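Local coordinates for cation-transporting ATPase, E1-E2 family protein (Streptococcus pneumoniae, PDB 4F2F) that probably exports copper(I) from the cell as a P-type ATPase, here represented by its copper-binding cupredoxin-like domain, at residues T46-N49 with C50-E53; E63-G66 with V67-K71. All blocks are in the same frame, centred on the assembly; numbering follows the deposited sequence.

Interaction 1: residues T46-N49 with C50-E53; sequences TPSN and CYKE. With CU1 (copper (I) ion), chain B; CU1 (copper (I) ion), chain C.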
ATOM      1  N   THR A  46     -12.202  -3.646  -8.833  1.00 17.96           N
ATOM      2  CA  THR A  46     -13.480  -4.213  -8.430  1.00 19.29           C
ATOM      3  C   THR A  46     -14.521  -3.120  -8.225  1.00 19.90           C
ATOM      4  O   THR A  46     -14.202  -2.045  -7.718  1.00 17.90           O
ATOM      5  CB  THR A  46     -13.346  -5.042  -7.138  1.00 21.27           C
ATOM      6  OG1 THR A  46     -14.648  -5.380  -6.647  1.00 22.43           O
ATOM      7  CG2 THR A  46     -12.599  -4.253  -6.074  1.00 21.71           C
ATOM      8  N   PRO A  47     -15.771  -3.387  -8.630  1.00 16.49           N
ATOM      9  CA  PRO A  47     -16.853  -2.423  -8.412  1.00 19.61           C
ATOM     10  C   PRO A  47     -17.377  -2.430  -6.976  1.00 15.94           C
ATOM     11  O   PRO A  47     -18.253  -1.632  -6.652  1.00 18.18           O
ATOM     12  CB  PRO A  47     -17.943  -2.900  -9.377  1.00 21.25           C
ATOM     13  CG  PRO A  47     -17.692  -4.354  -9.528  1.00 20.16           C
ATOM     14  CD  PRO A  47     -16.204  -4.530  -9.453  1.00 18.05           C
ATOM     15  N   SER A  48     -16.855  -3.310  -6.127  1.00 16.31           N
ATOM     16  CA  SER A  48     -17.273  -3.337  -4.725  1.00 13.74           C
ATOM     17  C   SER A  48     -16.812  -2.097  -3.974  1.00 18.20           C
ATOM     18  O   SER A  48     -15.626  -1.763  -3.985  1.00 17.11           O
ATOM     19  CB  SER A  48     -16.730  -4.572  -4.006  1.00 16.82           C
ATOM     20  OG  SER A  48     -16.998  -4.492  -2.614  1.00 18.82           O
ATOM     21  N   ASN A  49     -17.738  -1.426  -3.300  1.00 15.29           N
ATOM     22  CA  ASN A  49     -17.371  -0.248  -2.523  1.00 15.91           C
ATOM     23  C   ASN A  49     -16.600  -0.559  -1.241  1.00 16.07           C
ATOM     24  O   ASN A  49     -16.195   0.355  -0.522  1.00 15.98           O
ATOM     25  CB  ASN A  49     -18.588   0.629  -2.222  1.00 16.12           C
ATOM     26  CG  ASN A  49     -18.785   1.721  -3.254  1.00 14.49           C
ATOM     27  OD1 ASN A  49     -17.940   1.927  -4.127  1.00 16.56           O
ATOM     28  ND2 ASN A  49     -19.903   2.430  -3.158  1.00 18.15           N
ATOM     29  N   CYS A  50     -16.382  -1.838  -0.958  1.00 15.61           N
ATOM     30  CA  CYS A  50     -15.519  -2.206   0.157  1.00 16.07           C
ATOM     31  C   CYS A  50     -14.122  -1.635  -0.081  1.00 13.97           C
ATOM     32  O   CYS A  50     -13.364  -1.404   0.860  1.00 15.19           O
ATOM     33  CB  CYS A  50     -15.461  -3.728   0.319  1.00 16.30           C
ATOM     34  SG  CYS A  50     -14.695  -4.307   1.852  1.00 15.91           S
ATOM     35  N   TYR A  51     -13.807  -1.381  -1.351  1.00 15.52           N
ATOM     36  CA  TYR A  51     -12.484  -0.906  -1.752  1.00 14.29           C
ATOM     37  C   TYR A  51     -12.478   0.552  -2.217  1.00 15.59           C
ATOM     38  O   TYR A  51     -11.554   0.972  -2.915  1.00 15.38           O
ATOM     39  CB  TYR A  51     -11.928  -1.789  -2.876  1.00 16.22           C
ATOM     40  CG  TYR A  51     -11.813  -3.254  -2.520  1.00 16.79           C
ATOM     41  CD1 TYR A  51     -10.612  -3.787  -2.079  1.00 17.73           C
ATOM     42  CD2 TYR A  51     -12.904  -4.106  -2.635  1.00 19.05           C
ATOM     43  CE1 TYR A  51     -10.501  -5.127  -1.758  1.00 20.29           C
ATOM     44  CE2 TYR A  51     -12.803  -5.444  -2.318  1.00 18.25           C
ATOM     45  CZ  TYR A  51     -11.600  -5.951  -1.879  1.00 19.19           C
ATOM     46  OH  TYR A  51     -11.497  -7.287  -1.559  1.00 23.93           O
ATOM     47  N   LYS A  52     -13.488   1.327  -1.829  1.00 14.61           N
ATOM     48  CA  LYS A  52     -13.601   2.700  -2.329  1.00 15.36           C
ATOM     49  C   LYS A  52     -12.619   3.668  -1.671  1.00 15.96           C
ATOM     50  O   LYS A  52     -12.481   4.808  -2.112  1.00 15.06           O
ATOM     51  CB  LYS A  52     -15.032   3.229  -2.185  1.00 14.99           C
ATOM     52  CG  LYS A  52     -15.432   3.621  -0.769  1.00 17.51           C
ATOM     53  CD  LYS A  52     -16.837   4.213  -0.746  1.00 18.04           C
ATOM     54  CE  LYS A  52     -17.150   4.822   0.608  1.00 20.15           C
ATOM     55  NZ  LYS A  52     -18.509   5.434   0.631  1.00 25.80           N
ATOM     56  N   GLU A  53     -11.941   3.215  -0.623  1.00 14.19           N
ATOM     57  CA  GLU A  53     -10.961   4.045   0.072  1.00 14.86           C
ATOM     58  C   GLU A  53      -9.707   3.257   0.429  1.00 15.97           C
ATOM     59  O   GLU A  53      -9.749   2.038   0.588  1.00 15.56           O
ATOM     60  CB  GLU A  53     -11.580   4.677   1.327  1.00 15.22           C
ATOM     61  CG  GLU A  53     -12.579   5.786   1.019  1.00 15.07           C
ATOM     62  CD  GLU A  53     -13.566   6.020   2.145  1.00 18.49           C
ATOM     63  OE1 GLU A  53     -13.437   5.374   3.206  1.00 19.25           O
ATOM     64  OE2 GLU A  53     -14.482   6.852   1.963  1.00 23.27           O
TER
HETATM   65 CU   CU1 B 101     -13.120  -2.935   2.406  1.00 17.67          CU
HETATM   66 CU   CU1 C 102     -16.110  -3.632   3.432  1.00 21.26          CU
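Thr46 meets the Tyr51 side chain at about a right angle. The methyl CG2 does the touching, approaching the ring obliquely, with Thr46 CG2 3.5 Å from Tyr51 CD2. The carbonyl oxygen of Ser48 lies at the edge of the same ring, near its plane. Tyr51 OH is hydrogen-bonded to the backbone N of Gly24.

OG1 of Thr46 turns the other way and accepts from the backbone N of Ser48 at 3.1 Å, an ST turn. Ser48 OG, two residues on, likewise accepts a backbone N-H, that of Cys50, at 3.2 Å. With chi1 at 172° this hydroxyl sits beside the carbonyl carbon, within reach of Cys50 N. The backbone then closes into a short turn: Tyr51 N donates to Ser48 O at 3.2 Å, and Lys52 N donates to Asn49 O. The aliphatic part of Lys52 runs extended across Asn49, its CG 3.4 Å from Asn49 O. Asn49 OD1 is taken by Arg44, which also holds Thr46 O.

This turn presents Cys50. SG stands anti to the backbone N (chi1 -169°) and bridges two copper(I) ions, each 2.2 Å from Cys50 SG. One ion is also bound by Cys50 O and by Cys87. The other is also bound by Met89 and Met91, among others. The ligands named are mostly soft sulfur, with one backbone oxygen: a thiolate shared by two ions, a further cysteine and two methionines. Such a sulfur-rich site is consistent with binding copper in the reduced state.

Interaction 2: residues E63-G66 with V67-K71; sequences EPIG and VDEEK
Lys71 and Glu63 meet because both side chains bend. The lysine turns at chi2 (-74°) and again at chi4 (76°), while the glutamate folds at chi2 (70°). The two cross at about a right angle, and Lys71 NZ forms a salt bridge with Glu63 OE1 at 2.7 Å. The carboxylate uses the anti lone pair of OE1, away from its other oxygen. The same ammonium donates to a backbone carbonyl, with Lys71 NZ 2.6 Å from Pro64 O and tilted from the carbonyl plane. Two acceptors thus grip one nitrogen, and the charge of Glu63 would be expected to strengthen the hold.

Nearer the backbone, the stem of Lys71 and the side chain of Ile65 run alongside each other, pointing opposite ways, Ile65 CG1 lying 3.9 Å from Lys71 CG. The methyl Ile65 CD1 reaches on to the backbone, 3.5 Å from Glu69 O. The isoleucine is buried and also packs on Phe42 of strand 38-44.

The stretch between is the connection from strand 61-64 to strand 70-75 in the cupredoxin-like fold. These strands do not pair directly with each other: 61-64 pairs with 53-56, and 70-75 with 38-44. A type II beta turn from Gly66 to Glu69 reverses the chain, with Asp68 at its third position in a left-handed conformation. Glu69 N donates to Gly66 O at 3.0 Å.

The Glu69 side chain adds a second link across this turn. It is extended and returns to the start of the turn, where Gly66 N donates to Glu69 OE1 at 2.9 Å in a nearly straight bond. The Arg44 side chain bonds Ile65 O, and its backbone is hydrogen-bonded with Asp68 and Glu69.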
ATOM      1  N   GLU A  63      -7.537   7.977   1.378  1.00 15.84           N
ATOM      2  CA  GLU A  63      -7.708   8.439   0.011  1.00 14.73           C
ATOM      3  C   GLU A  63      -8.821   7.678  -0.695  1.00 15.64           C
ATOM      4  O   GLU A  63      -8.841   6.449  -0.674  1.00 16.08           O
ATOM      5  CB  GLU A  63      -6.397   8.255  -0.760  1.00 17.01           C
ATOM      6  CG  GLU A  63      -6.416   8.781  -2.183  1.00 21.80           C
ATOM      7  CD  GLU A  63      -6.461  10.292  -2.239  1.00 24.24           C
ATOM      8  OE1 GLU A  63      -6.919  10.838  -3.264  1.00 25.91           O
ATOM      9  OE2 GLU A  63      -6.035  10.937  -1.257  1.00 27.69           O
ATOM     10  N   PRO A  64      -9.752   8.404  -1.331  1.00 15.32           N
ATOM     11  CA  PRO A  64     -10.776   7.722  -2.125  1.00 18.33           C
ATOM     12  C   PRO A  64     -10.179   7.182  -3.418  1.00 15.53           C
ATOM     13  O   PRO A  64      -9.185   7.719  -3.918  1.00 16.95           O
ATOM     14  CB  PRO A  64     -11.776   8.837  -2.436  1.00 16.00           C
ATOM     15  CG  PRO A  64     -10.951  10.081  -2.433  1.00 20.58           C
ATOM     16  CD  PRO A  64      -9.890   9.871  -1.381  1.00 17.69           C
ATOM     17  N   ILE A  65     -10.771   6.119  -3.948  1.00 15.45           N
ATOM     18  CA  ILE A  65     -10.346   5.586  -5.231  1.00 16.78           C
ATOM     19  C   ILE A  65     -11.550   5.018  -5.974  1.00 17.14           C
ATOM     20  O   ILE A  65     -12.302   4.206  -5.432  1.00 16.82           O
ATOM     21  CB  ILE A  65      -9.213   4.532  -5.074  1.00 15.96           C
ATOM     22  CG1 ILE A  65      -8.725   4.050  -6.446  1.00 16.37           C
ATOM     23  CG2 ILE A  65      -9.657   3.371  -4.195  1.00 17.03           C
ATOM     24  CD1 ILE A  65      -7.515   3.136  -6.377  1.00 17.62           C
ATOM     25  N   GLY A  66     -11.736   5.470  -7.209  1.00 18.25           N
ATOM     26  CA  GLY A  66     -12.888   5.087  -8.000  1.00 20.69           C
ATOM     27  C   GLY A  66     -12.682   3.774  -8.725  1.00 18.96           C
ATOM     28  O   GLY A  66     -11.561   3.276  -8.828  1.00 17.97           O
ATOM     29  N   VAL A  67     -13.774   3.210  -9.229  1.00 21.24           N
ATOM     30  CA  VAL A  67     -13.716   1.967  -9.981  1.00 19.82           C
ATOM     31  C   VAL A  67     -12.788   2.113 -11.183  1.00 20.64           C
ATOM     32  O   VAL A  67     -12.913   3.057 -11.966  1.00 22.08           O
ATOM     33  CB  VAL A  67     -15.112   1.542 -10.464  1.00 23.85           C
ATOM     34  CG1 VAL A  67     -15.071   0.135 -11.043  1.00 25.57           C
ATOM     35  CG2 VAL A  67     -16.112   1.623  -9.322  1.00 23.56           C
ATOM     36  N   ASP A  68     -11.854   1.175 -11.314  1.00 21.86           N
ATOM     37  CA  ASP A  68     -10.898   1.159 -12.422  1.00 20.95           C
ATOM     38  C   ASP A  68      -9.955   2.359 -12.429  1.00 22.85           C
ATOM     39  O   ASP A  68      -9.318   2.645 -13.443  1.00 27.22           O
ATOM     40  CB  ASP A  68     -11.620   1.054 -13.769  1.00 25.73           C
ATOM     41  CG  ASP A  68     -12.375  -0.251 -13.923  1.00 33.77           C
ATOM     42  OD1 ASP A  68     -12.053  -1.219 -13.202  1.00 39.27           O
ATOM     43  OD2 ASP A  68     -13.287  -0.309 -14.772  1.00 46.41           O
ATOM     44  N   GLU A  69      -9.860   3.056 -11.302  1.00 19.21           N
ATOM     45  CA  GLU A  69      -8.921   4.164 -11.183  1.00 19.71           C
ATOM     46  C   GLU A  69      -7.633   3.709 -10.503  1.00 19.27           C
ATOM     47  O   GLU A  69      -7.603   2.673  -9.836  1.00 15.90           O
ATOM     48  CB  GLU A  69      -9.542   5.334 -10.411  1.00 19.08           C
ATOM     49  CG  GLU A  69      -8.666   6.584 -10.381  1.00 26.04           C
ATOM     50  CD  GLU A  69      -9.224   7.684  -9.495  1.00 30.49           C
ATOM     51  OE1 GLU A  69     -10.067   7.389  -8.621  1.00 27.67           O
ATOM     52  OE2 GLU A  69      -8.813   8.849  -9.675  1.00 30.38           O
ATOM     53  N   GLU A  70      -6.568   4.482 -10.699  1.00 20.38           N
ATOM     54  CA  GLU A  70      -5.301   4.261 -10.014  1.00 18.74           C
ATOM     55  C   GLU A  70      -4.961   5.485  -9.176  1.00 19.99           C
ATOM     56  O   GLU A  70      -5.022   6.612  -9.663  1.00 18.13           O
ATOM     57  CB  GLU A  70      -4.177   3.986 -11.017  1.00 22.47           C
ATOM     58  CG  GLU A  70      -4.182   2.592 -11.621  1.00 26.32           C
ATOM     59  CD  GLU A  70      -2.909   2.297 -12.384  1.00 28.18           C
ATOM     60  OE1 GLU A  70      -2.124   3.244 -12.606  1.00 23.52           O
ATOM     61  OE2 GLU A  70      -2.689   1.125 -12.758  1.00 37.18           O
ATOM     62  N   LYS A  71      -4.621   5.258  -7.912  1.00 16.46           N
ATOM     63  CA  LYS A  71      -4.236   6.337  -7.010  1.00 14.80           C
ATOM     64  C   LYS A  71      -2.840   6.060  -6.468  1.00 14.42           C
ATOM     65  O   LYS A  71      -2.548   4.940  -6.045  1.00 16.49           O
ATOM     66  CB  LYS A  71      -5.232   6.461  -5.848  1.00 20.25           C
ATOM     67  CG  LYS A  71      -6.502   7.262  -6.149  1.00 20.64           C
ATOM     68  CD  LYS A  71      -6.207   8.758  -6.197  1.00 22.44           C
ATOM     69  CE  LYS A  71      -7.452   9.583  -6.497  1.00 25.52           C
ATOM     70  NZ  LYS A  71      -8.358   9.725  -5.326  1.00 23.79           N
TER

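In the fold
Both contacts are local and lie mainly at the surface, on the same side of the domain, with centres about 9 Å apart. Each has one buried hydrophobic or aromatic residue, Tyr51 in interaction 1 and Ile65 in interaction 2. They touch through a probable hydrogen bond from Ile65 N to Lys52 O (2.8 Å), and Arg44 has bonds to both. Interaction 1 lies in the loop between strands 38-44 and 53-56, and its chemistry is sulfur and copper on backbone and hydroxyl hydrogen bonds, with Arg44 added from outside. Interaction 2 joins strands 61-64 and 70-75, binds no metal, and relies on a salt bridge and a carboxylate-to-backbone bond.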